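PDB 4OVJ: extracellular solute-binding protein family 1 from Alicyclobacillus acidocaldarius subsp. acidocaldarius, which probably captures a solute, perhaps a carbohydrate, outside the cell membrane and hands it to an ABC-type importer, as its family relatives do. Local coordinates for residues A[27-32]-A[311-316]; A[178-183]-A[245-250]; A[378-383]-A[403-408]. All blocks are in the same frame, centred on the assembly; numbering follows the deposited sequence. Where two conformers were deposited one is given.

Contact 1 of 3, residues A[27-32]-A[311-316]; sequences LTFGFW and ELFVNF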
# COMPACT_ATOMS: atom_id res chain seq x y z
N LEU A 27 1.22 21.37 -21.66
CA LEU A 27 1.03 19.94 -21.41
C LEU A 27 -0.36 19.72 -20.87
O LEU A 27 -0.79 20.45 -19.97
CB LEU A 27 2.00 19.44 -20.34
CG LEU A 27 3.49 19.61 -20.61
CD1 LEU A 27 4.30 19.34 -19.36
CD2 LEU A 27 3.92 18.67 -21.72
N THR A 28 -1.05 18.70 -21.37
CA THR A 28 -2.31 18.26 -20.76
C THR A 28 -2.02 17.19 -19.70
O THR A 28 -1.08 16.41 -19.84
CB THR A 28 -3.27 17.68 -21.82
OG1 THR A 28 -2.55 16.75 -22.63
CG2 THR A 28 -3.84 18.80 -22.67
N PHE A 29 -2.82 17.17 -18.64
CA PHE A 29 -2.57 16.34 -17.47
C PHE A 29 -3.89 15.75 -16.98
O PHE A 29 -4.72 16.47 -16.43
CB PHE A 29 -1.94 17.20 -16.38
CG PHE A 29 -1.77 16.51 -15.03
CD1 PHE A 29 -1.55 15.15 -14.92
CD2 PHE A 29 -1.75 17.28 -13.87
CE1 PHE A 29 -1.35 14.56 -13.68
CE2 PHE A 29 -1.56 16.69 -12.64
CZ PHE A 29 -1.35 15.33 -12.54
N GLY A 30 -4.06 14.45 -17.22
CA GLY A 30 -5.25 13.73 -16.80
C GLY A 30 -5.03 13.05 -15.45
O GLY A 30 -3.98 12.48 -15.20
N PHE A 31 -6.03 13.13 -14.58
CA PHE A 31 -5.97 12.43 -13.31
C PHE A 31 -7.37 12.19 -12.78
O PHE A 31 -8.33 12.78 -13.26
CB PHE A 31 -5.09 13.19 -12.29
CG PHE A 31 -5.62 14.53 -11.92
CD1 PHE A 31 -5.39 15.63 -12.73
CD2 PHE A 31 -6.35 14.69 -10.75
CE1 PHE A 31 -5.88 16.88 -12.38
CE2 PHE A 31 -6.84 15.94 -10.40
CZ PHE A 31 -6.61 17.02 -11.22
N TRP A 32 -7.48 11.26 -11.83
CA TRP A 32 -8.74 10.95 -11.17
C TRP A 32 -8.62 11.29 -9.70
O TRP A 32 -7.53 11.50 -9.18
CB TRP A 32 -9.11 9.47 -11.31
CG TRP A 32 -8.38 8.52 -10.37
CD1 TRP A 32 -8.74 8.21 -9.09
CD2 TRP A 32 -7.19 7.77 -10.64
NE1 TRP A 32 -7.84 7.33 -8.54
CE2 TRP A 32 -6.88 7.04 -9.47
CE3 TRP A 32 -6.36 7.64 -11.76
CZ2 TRP A 32 -5.77 6.18 -9.38
CZ3 TRP A 32 -5.25 6.80 -11.67
CH2 TRP A 32 -4.96 6.08 -10.49
N GLU A 311 8.72 15.23 -18.69
CA GLU A 311 9.63 14.68 -17.69
C GLU A 311 9.87 15.70 -16.57
O GLU A 311 9.87 15.34 -15.40
CB GLU A 311 10.98 14.29 -18.30
CG GLU A 311 10.98 13.11 -19.26
CD GLU A 311 12.34 12.92 -19.93
OE1 GLU A 311 13.39 13.38 -19.39
OE2 GLU A 311 12.39 12.30 -21.01
N LEU A 312 10.07 16.96 -16.93
CA LEU A 312 10.27 18.01 -15.94
C LEU A 312 9.05 18.15 -15.01
O LEU A 312 9.20 18.33 -13.80
CB LEU A 312 10.57 19.31 -16.68
CG LEU A 312 11.01 20.53 -15.87
CD1 LEU A 312 11.58 21.58 -16.80
CD2 LEU A 312 9.81 21.03 -15.11
N PHE A 313 7.85 18.04 -15.57
CA PHE A 313 6.63 18.10 -14.77
C PHE A 313 6.51 16.90 -13.82
O PHE A 313 6.25 17.06 -12.63
CB PHE A 313 5.40 18.19 -15.68
CG PHE A 313 4.11 18.27 -14.94
CD1 PHE A 313 3.82 19.34 -14.11
CD2 PHE A 313 3.17 17.27 -15.07
CE1 PHE A 313 2.62 19.40 -13.43
CE2 PHE A 313 1.97 17.32 -14.39
CZ PHE A 313 1.68 18.40 -13.58
N VAL A 314 6.73 15.70 -14.34
CA VAL A 314 6.69 14.51 -13.50
C VAL A 314 7.75 14.59 -12.41
O VAL A 314 7.48 14.28 -11.24
CB VAL A 314 6.82 13.23 -14.35
CG1 VAL A 314 7.04 12.01 -13.48
CG2 VAL A 314 5.55 13.05 -15.18
N ASN A 315 8.94 15.05 -12.75
CA ASN A 315 9.99 15.18 -11.77
C ASN A 315 9.63 16.15 -10.66
O ASN A 315 9.96 15.90 -9.50
CB ASN A 315 11.29 15.64 -12.41
CG ASN A 315 12.43 15.59 -11.43
OD1 ASN A 315 12.79 14.51 -10.94
ND2 ASN A 315 12.98 16.75 -11.11
N PHE A 316 8.97 17.25 -11.03
CA PHE A 316 8.48 18.24 -10.08
C PHE A 316 7.48 17.61 -9.10
O PHE A 316 7.60 17.76 -7.88
CB PHE A 316 7.83 19.42 -10.81
CG PHE A 316 7.29 20.49 -9.89
CD1 PHE A 316 8.12 21.53 -9.49
CD2 PHE A 316 5.97 20.47 -9.47
CE1 PHE A 316 7.64 22.53 -8.66
CE2 PHE A 316 5.48 21.47 -8.64
CZ PHE A 316 6.32 22.49 -8.23
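Phe313 drives the edge of its ring onto one face of Phe29 in a T-shaped stack, with centroids 5.1 Å apart and planes at 75°. The leading atoms are CE2 and CZ: CZ of Phe313 lies 3.6 Å from CD2 of Phe29, and CE2 stands over the same face, displaced toward the rim. Behind the ring, CD1 of Leu27 reaches CB of Phe313 at 4.0 Å, the two side chains running alongside one another but pointing opposite ways. Phe313 thus spans two strand residues, Leu27 at its CB and Phe29 at the end of its ring. Its CG lies anti to the backbone N (chi1 -180°), which carries the ring out from helix 307-319 toward strand 25-31. This is helix-on-sheet packing in an alpha/beta domain: the strand runs parallel to strands 55-61 and 84-87, and helix 307-319 packs against one face of them, since Ile57 and Ile84 of those neighbours also touch Phe313. Further out, CD1 of Phe31 sits over the centre of the opposite face of Phe29, 3.9 Å above its plane, so the ring is held from both faces. Phe48 of helix 35-51 adds a second edge-to-face pairing to Phe313.

Contact 2 of 3, residues A[178-183]-A[245-250]; sequences AENDDE and PTDPMV
OD1 of Asp247 is gripped by two N-H donors, one from each segment. Across the contact, ND2 of Asn180 donates to OD1 of Asp247 at 3.0 Å, nearly straight at 168°. Within 245-250, the backbone N of Met249 (a selenomethionine) donates to the same OD1 of Asp247 at 2.9 Å, closing an Asx turn around Pro248. The two donors arrive from opposite faces of the carboxylate, each well out of its plane, while Asp247 OD1 lies almost in the plane of the Asn180 amide. The amide and carboxylate planes are 62° apart. Two such bonds should stabilise the negative charge of this buried acid, and OD2 of Asp247 has its own donor in the backbone N of Ala243.

The other branch of the amide lies against the proline ring: OD1 of Asn180 is 3.6 Å from CG of Pro248, a van der Waals contact. A chi1 of -71°, with CG anti to the carbonyl carbon, turns the Asn180 amide toward 245-250, so that ND2 meets Asp247 and OD1 lies by Pro248. This OD1 is also hydrogen-bonded to OG of Ser254, so both ends of the amide are engaged and its rotation is fixed.

The contact joins two irregular segments. Segment 178-183 lies in the loop between helix 160-174 and helix 185-194; segment 245-250 lies between helix 233-236 and strand 256-260. Backbone hydrogen bonds tie Asn180 to Ala256 at the start of that strand and Pro248 to Ser254 just before it, and Glu257 of the strand touches the side chains of Asn180 and Met249.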
# COMPACT_ATOMS: atom_id res chain seq x y z
N ALA A 178 -3.47 -8.19 23.43
CA ALA A 178 -2.20 -7.56 23.08
C ALA A 178 -2.20 -7.06 21.63
O ALA A 178 -1.52 -6.10 21.31
CB ALA A 178 -1.03 -8.50 23.32
N GLU A 179 -2.94 -7.75 20.77
CA GLU A 179 -3.12 -7.34 19.37
C GLU A 179 -4.48 -7.77 18.89
O GLU A 179 -5.06 -8.69 19.43
CB GLU A 179 -2.04 -7.98 18.48
CG GLU A 179 -2.01 -7.48 17.03
CD GLU A 179 -1.02 -8.24 16.15
OE1 GLU A 179 -0.06 -8.80 16.69
OE2 GLU A 179 -1.18 -8.25 14.91
N ASN A 180 -4.97 -7.11 17.85
CA ASN A 180 -6.14 -7.58 17.11
C ASN A 180 -5.81 -8.90 16.43
O ASN A 180 -4.65 -9.24 16.21
CB ASN A 180 -6.52 -6.57 16.05
CG ASN A 180 -7.11 -5.29 16.60
OD1 ASN A 180 -7.11 -5.00 17.81
ND2 ASN A 180 -7.61 -4.47 15.69
N ASP A 181 -6.85 -9.65 16.07
CA ASP A 181 -6.66 -10.85 15.27
C ASP A 181 -6.60 -10.37 13.82
O ASP A 181 -7.63 -10.16 13.18
CB ASP A 181 -7.81 -11.83 15.51
CG ASP A 181 -7.64 -13.14 14.79
OD1 ASP A 181 -6.80 -13.19 13.84
OD2 ASP A 181 -8.34 -14.13 15.16
N ASP A 182 -5.38 -10.18 13.33
CA ASP A 182 -5.14 -9.45 12.08
C ASP A 182 -5.02 -10.40 10.89
O ASP A 182 -4.06 -10.36 10.12
CB ASP A 182 -3.92 -8.55 12.24
CG ASP A 182 -4.20 -7.38 13.13
OD1 ASP A 182 -5.24 -6.73 12.92
OD2 ASP A 182 -3.40 -7.09 14.06
N GLU A 183 -6.03 -11.24 10.76
CA GLU A 183 -6.14 -12.14 9.63
C GLU A 183 -7.01 -11.54 8.53
O GLU A 183 -8.17 -11.17 8.75
CB GLU A 183 -6.72 -13.48 10.05
CG GLU A 183 -5.77 -14.30 10.91
CD GLU A 183 -6.46 -15.51 11.51
OE1 GLU A 183 -7.06 -15.37 12.60
OE2 GLU A 183 -6.40 -16.59 10.89
N PRO A 245 -14.79 3.09 15.10
CA PRO A 245 -15.12 2.86 16.52
C PRO A 245 -15.28 1.39 16.94
O PRO A 245 -15.12 1.08 18.10
CB PRO A 245 -16.45 3.59 16.69
CG PRO A 245 -16.40 4.68 15.67
CD PRO A 245 -15.69 4.09 14.49
N THR A 246 -15.58 0.49 16.00
CA THR A 246 -15.67 -0.94 16.29
C THR A 246 -14.32 -1.67 16.39
O THR A 246 -14.30 -2.86 16.71
CB THR A 246 -16.49 -1.66 15.21
OG1 THR A 246 -15.88 -1.46 13.93
CG2 THR A 246 -17.91 -1.14 15.19
N ASP A 247 -13.23 -0.98 16.10
CA ASP A 247 -11.87 -1.53 16.19
C ASP A 247 -11.50 -1.62 17.67
O ASP A 247 -11.55 -0.60 18.37
CB ASP A 247 -10.92 -0.61 15.42
CG ASP A 247 -9.47 -1.10 15.42
OD1 ASP A 247 -9.09 -1.96 16.26
OD2 ASP A 247 -8.71 -0.57 14.58
N PRO A 248 -11.15 -2.82 18.17
CA PRO A 248 -10.82 -2.91 19.61
C PRO A 248 -9.69 -2.00 20.06
O PRO A 248 -9.61 -1.65 21.25
CB PRO A 248 -10.42 -4.36 19.83
CG PRO A 248 -10.66 -5.08 18.57
CD PRO A 248 -11.12 -4.14 17.50
N MSE A 249 -8.80 -1.63 19.15
CA MSE A 249 -7.73 -0.70 19.51
C MSE A 249 -8.30 0.67 19.82
O MSE A 249 -7.89 1.32 20.78
CB MSE A 249 -6.69 -0.65 18.41
CG MSE A 249 -5.41 -0.22 19.09
SE MSE A 249 -3.96 -0.39 17.82
CE MSE A 249 -2.70 0.49 19.03
N VAL A 250 -9.27 1.11 19.02
CA VAL A 250 -9.96 2.38 19.26
C VAL A 250 -10.74 2.35 20.58
O VAL A 250 -10.87 3.36 21.27
CB VAL A 250 -10.88 2.72 18.06
CG1 VAL A 250 -11.75 3.93 18.34
CG2 VAL A 250 -10.03 2.96 16.81

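Contact 3 of 3, residues A[378-383]-A[403-408]; sequences KEIDQD and EQFMQE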
# COMPACT_ATOMS: atom_id res chain seq x y z
N LYS A 378 -11.59 -9.60 -5.70
CA LYS A 378 -12.52 -9.05 -4.73
C LYS A 378 -13.38 -10.16 -4.10
O LYS A 378 -13.53 -10.22 -2.88
CB LYS A 378 -13.38 -7.96 -5.36
CG LYS A 378 -14.20 -7.17 -4.35
CD LYS A 378 -14.63 -5.81 -4.91
CE LYS A 378 -15.42 -5.01 -3.88
NZ LYS A 378 -16.79 -5.56 -3.67
N GLU A 379 -13.92 -11.04 -4.94
CA GLU A 379 -14.73 -12.17 -4.46
C GLU A 379 -13.90 -13.14 -3.62
O GLU A 379 -14.34 -13.57 -2.56
CB GLU A 379 -15.38 -12.92 -5.64
CG GLU A 379 -16.23 -14.10 -5.19
CD GLU A 379 -17.10 -14.70 -6.28
OE1 GLU A 379 -17.05 -14.24 -7.44
OE2 GLU A 379 -17.86 -15.65 -5.96
N ILE A 380 -12.71 -13.47 -4.11
CA ILE A 380 -11.80 -14.38 -3.41
C ILE A 380 -11.41 -13.82 -2.04
O ILE A 380 -11.40 -14.54 -1.05
CB ILE A 380 -10.56 -14.71 -4.26
CG1 ILE A 380 -11.00 -15.53 -5.48
CG2 ILE A 380 -9.54 -15.49 -3.45
CD1 ILE A 380 -9.91 -15.85 -6.47
N ASP A 381 -11.11 -12.53 -2.00
CA ASP A 381 -10.80 -11.83 -0.74
C ASP A 381 -11.97 -11.98 0.25
O ASP A 381 -11.77 -12.31 1.42
CB ASP A 381 -10.53 -10.36 -1.08
CG ASP A 381 -10.06 -9.55 0.11
OD1 ASP A 381 -10.61 -9.67 1.21
OD2 ASP A 381 -9.14 -8.72 -0.08
N GLN A 382 -13.19 -11.77 -0.24
CA GLN A 382 -14.37 -11.91 0.60
C GLN A 382 -14.54 -13.36 1.06
O GLN A 382 -14.83 -13.59 2.23
CB GLN A 382 -15.64 -11.39 -0.10
CG GLN A 382 -16.87 -11.35 0.80
CD GLN A 382 -16.67 -10.47 2.03
OE1 GLN A 382 -16.48 -9.26 1.92
NE2 GLN A 382 -16.71 -11.07 3.22
N ASP A 383 -14.35 -14.32 0.15
CA ASP A 383 -14.41 -15.75 0.52
C ASP A 383 -13.37 -16.08 1.59
O ASP A 383 -13.64 -16.86 2.50
CB ASP A 383 -14.22 -16.67 -0.69
CG ASP A 383 -15.32 -16.54 -1.73
OD1 ASP A 383 -16.45 -16.12 -1.37
OD2 ASP A 383 -15.06 -16.88 -2.92
N GLU A 403 -8.68 -26.08 2.99
CA GLU A 403 -9.04 -26.94 1.86
C GLU A 403 -10.25 -26.44 1.10
O GLU A 403 -10.24 -26.38 -0.13
CB GLU A 403 -9.31 -28.38 2.32
CG GLU A 403 -8.04 -29.19 2.30
CD GLU A 403 -8.25 -30.66 2.00
OE1 GLU A 403 -9.33 -31.20 2.34
OE2 GLU A 403 -7.31 -31.28 1.45
N GLN A 404 -11.28 -26.07 1.85
CA GLN A 404 -12.53 -25.59 1.28
C GLN A 404 -12.32 -24.28 0.51
O GLN A 404 -12.75 -24.15 -0.64
CB GLN A 404 -13.56 -25.40 2.40
CG GLN A 404 -14.96 -25.06 1.92
CD GLN A 404 -16.02 -25.27 3.00
OE1 GLN A 404 -16.27 -24.38 3.81
NE2 GLN A 404 -16.64 -26.44 3.01
N PHE A 405 -11.64 -23.33 1.15
CA PHE A 405 -11.38 -22.04 0.52
C PHE A 405 -10.58 -22.18 -0.78
O PHE A 405 -10.88 -21.52 -1.77
CB PHE A 405 -10.65 -21.07 1.46
CG PHE A 405 -10.04 -19.91 0.73
CD1 PHE A 405 -10.84 -18.85 0.31
CD2 PHE A 405 -8.69 -19.90 0.40
CE1 PHE A 405 -10.30 -17.79 -0.40
CE2 PHE A 405 -8.15 -18.84 -0.32
CZ PHE A 405 -8.96 -17.79 -0.71
N MSE A 406 -9.55 -23.02 -0.75
CA MSE A 406 -8.63 -23.17 -1.89
C MSE A 406 -9.30 -23.84 -3.05
O MSE A 406 -9.10 -23.43 -4.19
CB MSE A 406 -7.41 -23.97 -1.47
CG MSE A 406 -6.51 -23.10 -0.61
SE MSE A 406 -4.94 -24.12 -0.02
CE MSE A 406 -4.03 -24.10 -1.77
N GLN A 407 -10.11 -24.87 -2.78
CA GLN A 407 -10.84 -25.56 -3.84
C GLN A 407 -11.78 -24.56 -4.53
O GLN A 407 -11.83 -24.48 -5.75
CB GLN A 407 -11.64 -26.73 -3.28
CG GLN A 407 -12.34 -27.58 -4.33
CD GLN A 407 -13.34 -28.55 -3.73
OE1 GLN A 407 -13.82 -28.37 -2.60
NE2 GLN A 407 -13.69 -29.58 -4.49
N GLU A 408 -12.50 -23.79 -3.72
CA GLU A 408 -13.44 -22.79 -4.21
C GLU A 408 -12.76 -21.73 -5.08
O GLU A 408 -13.22 -21.46 -6.19
CB GLU A 408 -14.16 -22.13 -3.02
CG GLU A 408 -15.04 -20.94 -3.38
CD GLU A 408 -16.01 -20.56 -2.26
OE1 GLU A 408 -16.82 -19.62 -2.49
OE2 GLU A 408 -15.97 -21.17 -1.17
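Phe405 reaches from segment 403-408 to segment 378-383, and its ring carries the apolar part of the contact. From CB, the bond to CG runs anti to the backbone N (chi1 164°), sending the ring toward helix 377-392. CD1 of Phe405 is the first ring atom to arrive, 4.0 Å from the backbone C of Asp383. Next along that side, CE1 of Phe405 comes to 3.5 Å from O of Ile380; this carbonyl oxygen lies at the ring edge, near its plane. At the tip, CZ of Phe405 meets CG2 of Ile380 at 3.6 Å, the two side chains set roughly perpendicular.

The segments form an antiparallel helix pair, with axes 10.6 Å apart at closest approach and directions 169° apart. They belong to helices 377-392 and 398-414, the last two of the chain, which make a helical hairpin. Phe384, next in helix 377-392, pairs edge-to-face with Phe405, and Trp185 of helix 185-194 meets the ring and touches Ile380 as well. An alanine in place of Phe405 would probably open a gap between these helices, leaving CG2 of Ile380 without the ring atom it packs on and Phe384 without its edge-to-face mate.

Beside the ring, nearer the surface, two acids face each other: OD2 of Asp383 is 3.3 Å from OE1 of Glu408. Both are acceptors, so this is a close approach of like charges, probably mildly unfavourable and eased by solvent at the exposed Glu408; the carboxylate planes are 42° apart.

How the contacts relate
Contact 1 lies about 40 Å, centre to centre, from both contact 2 and contact 3, across the centre of the chain. The centres of contacts 2 and 3 are 23 Å apart, their nearest atoms about 8 Å. Along the chain, contact 2 falls wholly between the two segments of contact 1, and contact 3 follows both. Strand 25-31 of contact 1 and strand 256-260, beside contact 2, belong to one mixed sheet, whereas contact 3 is helix on helix. Helix 185-194 bridges contacts 2 and 3, beginning just after 178-183 and packing through Trp185. This is consistent with the two-lobed architecture of periplasmic-binding-protein-type folds, whose lobes generally enclose the ligand.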